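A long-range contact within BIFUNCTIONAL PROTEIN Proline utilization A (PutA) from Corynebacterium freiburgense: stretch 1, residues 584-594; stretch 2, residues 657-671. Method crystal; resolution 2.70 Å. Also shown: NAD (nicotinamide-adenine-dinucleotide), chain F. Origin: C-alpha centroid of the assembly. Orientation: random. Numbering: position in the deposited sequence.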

# COMPACT_ATOMS: atom_id res chain seq x y z
N PRO A 584 -4.67 -2.47 35.26
CA PRO A 584 -3.62 -1.78 34.51
C PRO A 584 -2.43 -1.38 35.36
O PRO A 584 -2.53 -1.19 36.57
CB PRO A 584 -4.33 -0.52 33.98
CG PRO A 584 -5.49 -0.30 34.94
CD PRO A 584 -5.93 -1.71 35.30
N HIS A 585 -1.29 -1.27 34.68
CA HIS A 585 -0.13 -0.55 35.17
C HIS A 585 -0.51 0.88 35.56
O HIS A 585 -1.52 1.42 35.08
CB HIS A 585 0.94 -0.48 34.06
CG HIS A 585 1.54 -1.80 33.68
ND1 HIS A 585 2.03 -2.05 32.42
CD2 HIS A 585 1.77 -2.92 34.40
CE1 HIS A 585 2.51 -3.28 32.37
NE2 HIS A 585 2.37 -3.82 33.56
N ASN A 586 0.30 1.52 36.40
CA ASN A 586 0.11 2.93 36.68
C ASN A 586 0.82 3.85 35.69
O ASN A 586 0.29 4.92 35.37
CB ASN A 586 0.58 3.21 38.10
CG ASN A 586 -0.30 2.53 39.12
OD1 ASN A 586 -1.50 2.35 38.88
ND2 ASN A 586 0.27 2.15 40.26
N LEU A 587 1.98 3.44 35.17
CA LEU A 587 2.84 4.31 34.38
C LEU A 587 3.60 3.47 33.36
O LEU A 587 4.25 2.49 33.72
CB LEU A 587 3.83 5.07 35.27
CG LEU A 587 4.91 5.99 34.70
CD1 LEU A 587 4.38 7.12 33.81
CD2 LEU A 587 5.72 6.57 35.84
N VAL A 588 3.51 3.86 32.08
CA VAL A 588 4.30 3.26 31.01
C VAL A 588 5.19 4.33 30.39
O VAL A 588 4.75 5.46 30.18
CB VAL A 588 3.39 2.63 29.94
CG1 VAL A 588 4.24 2.18 28.77
CG2 VAL A 588 2.58 1.48 30.54
N VAL A 589 6.43 3.96 30.07
CA VAL A 589 7.35 4.83 29.34
C VAL A 589 7.43 4.35 27.89
O VAL A 589 7.60 3.14 27.63
CB VAL A 589 8.73 4.85 30.00
CG1 VAL A 589 9.77 5.55 29.07
CG2 VAL A 589 8.65 5.53 31.34
N VAL A 590 7.29 5.29 26.95
CA VAL A 590 7.36 4.99 25.52
C VAL A 590 8.62 5.64 24.95
O VAL A 590 8.69 6.87 24.81
CB VAL A 590 6.12 5.46 24.75
CG1 VAL A 590 6.28 5.15 23.29
CG2 VAL A 590 4.88 4.79 25.27
N ALA A 591 9.60 4.82 24.61
CA ALA A 591 10.84 5.25 23.99
C ALA A 591 10.75 4.91 22.50
O ALA A 591 10.75 3.74 22.12
CB ALA A 591 12.04 4.60 24.67
N SER A 592 10.64 5.93 21.67
CA SER A 592 10.27 5.80 20.27
C SER A 592 11.46 6.09 19.35
O SER A 592 12.45 6.71 19.76
CB SER A 592 9.11 6.76 19.96
OG SER A 592 9.50 8.11 20.20
N PRO A 593 11.41 5.62 18.09
CA PRO A 593 12.53 5.84 17.17
C PRO A 593 12.30 7.06 16.29
O PRO A 593 11.34 7.80 16.53
CB PRO A 593 12.56 4.56 16.35
CG PRO A 593 11.07 4.19 16.27
CD PRO A 593 10.41 4.70 17.52
N TRP A 594 13.14 7.23 15.25
CA TRP A 594 13.03 8.38 14.35
C TRP A 594 12.41 8.05 13.00
O TRP A 594 11.83 8.94 12.38
CB TRP A 594 14.41 9.01 14.11
CG TRP A 594 15.44 8.02 13.76
CD1 TRP A 594 16.38 7.53 14.59
CD2 TRP A 594 15.64 7.38 12.50
NE1 TRP A 594 17.16 6.61 13.93
CE2 TRP A 594 16.73 6.50 12.65
CE3 TRP A 594 15.02 7.47 11.25
CZ2 TRP A 594 17.19 5.69 11.62
CZ3 TRP A 594 15.47 6.66 10.22
CH2 TRP A 594 16.56 5.78 10.41
N ARG A 657 17.95 7.17 34.38
CA ARG A 657 17.07 7.28 35.52
C ARG A 657 15.61 7.11 35.10
O ARG A 657 14.82 6.50 35.82
CB ARG A 657 17.31 8.63 36.21
CG ARG A 657 16.49 8.91 37.42
CD ARG A 657 16.67 7.82 38.46
NE ARG A 657 15.79 8.05 39.60
CZ ARG A 657 15.43 7.12 40.48
NH1 ARG A 657 15.87 5.88 40.38
NH2 ARG A 657 14.63 7.46 41.48
N LEU A 658 15.24 7.62 33.92
CA LEU A 658 13.87 7.41 33.48
C LEU A 658 13.61 5.94 33.13
O LEU A 658 12.60 5.37 33.54
CB LEU A 658 13.54 8.31 32.29
CG LEU A 658 12.13 8.08 31.72
CD1 LEU A 658 11.12 8.20 32.83
CD2 LEU A 658 11.83 9.12 30.71
N MET A 659 14.51 5.30 32.38
CA MET A 659 14.23 3.94 31.95
C MET A 659 14.34 2.94 33.09
O MET A 659 13.72 1.88 33.03
CB MET A 659 15.15 3.50 30.82
CG MET A 659 15.07 4.35 29.61
SD MET A 659 13.41 4.68 29.03
CE MET A 659 13.77 5.86 27.71
N SER A 660 15.18 3.22 34.09
CA SER A 660 15.34 2.29 35.20
C SER A 660 14.44 2.62 36.38
O SER A 660 14.56 1.99 37.44
CB SER A 660 16.80 2.25 35.68
OG SER A 660 17.15 3.42 36.42
N HIS A 661 13.54 3.58 36.22
CA HIS A 661 12.90 4.15 37.40
C HIS A 661 12.06 3.10 38.13
O HIS A 661 11.33 2.32 37.50
CB HIS A 661 12.06 5.36 37.01
CG HIS A 661 11.60 6.13 38.19
ND1 HIS A 661 10.64 5.65 39.06
CD2 HIS A 661 12.04 7.30 38.72
CE1 HIS A 661 10.46 6.52 40.04
NE2 HIS A 661 11.30 7.52 39.86
N PRO A 662 12.14 3.04 39.46
CA PRO A 662 11.40 1.99 40.19
C PRO A 662 9.90 2.04 39.99
O PRO A 662 9.26 1.00 40.14
CB PRO A 662 11.75 2.25 41.66
CG PRO A 662 13.02 3.09 41.61
CD PRO A 662 12.97 3.88 40.34
N ASP A 663 9.32 3.19 39.65
CA ASP A 663 7.88 3.34 39.49
C ASP A 663 7.41 3.31 38.04
O ASP A 663 6.28 3.72 37.76
CB ASP A 663 7.39 4.65 40.12
CG ASP A 663 7.73 4.74 41.59
OD1 ASP A 663 7.60 3.72 42.30
OD2 ASP A 663 8.14 5.85 42.04
N VAL A 664 8.26 2.89 37.11
CA VAL A 664 7.82 2.69 35.73
C VAL A 664 7.46 1.22 35.58
O VAL A 664 8.30 0.34 35.80
CB VAL A 664 8.89 3.14 34.72
CG1 VAL A 664 8.54 2.72 33.34
CG2 VAL A 664 9.05 4.65 34.78
N ASP A 665 6.20 0.93 35.22
CA ASP A 665 5.74 -0.45 35.19
C ASP A 665 6.10 -1.14 33.88
O ASP A 665 6.29 -2.36 33.87
CB ASP A 665 4.23 -0.52 35.41
CG ASP A 665 3.84 0.04 36.75
OD1 ASP A 665 4.45 -0.40 37.75
OD2 ASP A 665 2.95 0.92 36.82
N ALA A 666 6.24 -0.39 32.80
CA ALA A 666 6.68 -1.02 31.57
C ALA A 666 7.30 0.01 30.65
O ALA A 666 6.95 1.20 30.69
CB ALA A 666 5.53 -1.71 30.83
N ILE A 667 8.18 -0.47 29.79
CA ILE A 667 8.75 0.31 28.71
C ILE A 667 8.25 -0.29 27.41
O ILE A 667 8.32 -1.52 27.22
CB ILE A 667 10.28 0.31 28.74
CG1 ILE A 667 10.79 1.03 29.99
CG2 ILE A 667 10.84 0.95 27.47
CD1 ILE A 667 12.27 0.89 30.20
N ILE A 668 7.66 0.55 26.56
CA ILE A 668 7.42 0.22 25.16
C ILE A 668 8.53 0.87 24.35
O ILE A 668 8.68 2.10 24.36
CB ILE A 668 6.05 0.70 24.68
CG1 ILE A 668 4.93 0.13 25.55
CG2 ILE A 668 5.89 0.32 23.24
CD1 ILE A 668 3.59 0.76 25.25
N LEU A 669 9.34 0.05 23.69
CA LEU A 669 10.56 0.48 23.01
C LEU A 669 10.57 -0.02 21.57
O LEU A 669 10.23 -1.17 21.31
CB LEU A 669 11.80 -0.06 23.72
CG LEU A 669 13.15 -0.06 23.01
CD1 LEU A 669 13.63 1.35 22.85
CD2 LEU A 669 14.17 -0.90 23.80
N THR A 670 11.02 0.85 20.67
CA THR A 670 11.24 0.51 19.27
C THR A 670 12.62 1.01 18.90
O THR A 670 12.85 2.22 18.88
CB THR A 670 10.19 1.14 18.35
OG1 THR A 670 8.87 0.84 18.83
CG2 THR A 670 10.38 0.64 16.92
N GLY A 671 13.52 0.10 18.59
CA GLY A 671 14.89 0.50 18.34
C GLY A 671 15.80 -0.70 18.20
O GLY A 671 15.39 -1.76 17.70
PA NAD F . 17.98 3.23 19.81
O1A NAD F . 17.62 1.70 19.91
O2A NAD F . 19.45 3.46 20.28
O5B NAD F . 17.05 4.06 20.76
C5B NAD F . 15.67 4.24 20.54
C4B NAD F . 15.06 5.07 21.66
O4B NAD F . 15.58 4.76 22.96
C3B NAD F . 15.24 6.54 21.42
O3B NAD F . 14.20 7.28 21.95
C2B NAD F . 16.52 6.72 22.14
O2B NAD F . 16.90 8.03 22.33
C1B NAD F . 16.26 5.93 23.38
N9A NAD F . 17.48 5.62 24.11
C8A NAD F . 18.55 4.86 23.67
N7A NAD F . 19.50 4.80 24.62
C5A NAD F . 19.09 5.53 25.75
C6A NAD F . 19.63 5.80 27.00
N6A NAD F . 20.93 5.32 27.41
N1A NAD F . 18.93 6.56 27.87
C2A NAD F . 17.71 7.06 27.56
N3A NAD F . 17.15 6.81 26.35
C4A NAD F . 17.80 6.06 25.44
O3 NAD F . 17.68 3.64 18.29
PN NAD F . 18.49 4.66 17.34
O1N NAD F . 19.79 5.19 17.92
O2N NAD F . 17.65 5.90 17.20
O5D NAD F . 18.72 3.87 15.96
C5D NAD F . 19.46 2.66 16.02
C4D NAD F . 19.09 1.56 15.02
O4D NAD F . 17.78 1.04 15.14
C3D NAD F . 19.18 1.88 13.57
O3D NAD F . 20.45 2.15 13.11
C2D NAD F . 18.71 0.57 13.06
O2D NAD F . 19.80 -0.24 12.81
C1D NAD F . 17.78 0.06 14.13

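Strand 587-591 and the strand that ends at Thr 670 run side by side in parallel, their axes 4.7 Å apart at closest approach and their directions differing by 16°. As in any parallel pair, each bonding residue of one strand reaches two residues of the other. Val 589 N donates to Ala 666 O (2.9 Å), and Ile 668 N donates to Val 589 O (2.8 Å); Ala 591 N then bonds to Ile 668 O (2.9 Å), and Thr 670 N to Ala 591 O (3.2 Å). Val 588 and Val 590 alternate with these bonding residues, and their CA atoms make CH contacts instead, as from Val 590 CA to Ile 668 O (3.4 Å).

At the N-terminal end of the pairing, Asp 665 bonds through both backbone and side chain. Its N bonds to Leu 587 O (2.9 Å), while its carboxylate oxygen OD2 accepts from Asn 586 N (2.7 Å) and Leu 587 N (3.2 Å), so one acidic side chain satisfies two successive amides. Its CB also lies over the face of the His 585 ring, 3.8 Å from the centroid, a CH-pi contact.

Side chains alternate between the two faces of the sheet. Val 588, Val 590, Ala 666 and Ile 668 share one face, where the long arm of Ile 668 lets CD1 reach Val 588 CG1 (3.9 Å) and Val 590 CG2 (4.2 Å). On the other, the branched Val 589 is buried against three side chains: its CG2 meets Val 664 CG1 (3.5 Å) and Leu 658 CD1 (3.9 Å), and its CG1 meets Met 659 SD (3.7 Å). The flexible Met 659 extends from the helix so that its CE also touches Ala 591 CB (3.7 Å). The small Ala 591 lies beside NAD, with CB 3.9 Å from the ribose O4B.

Beyond the strand, Ser 592 O accepts a hydrogen bond from NAD O3B (2.9 Å).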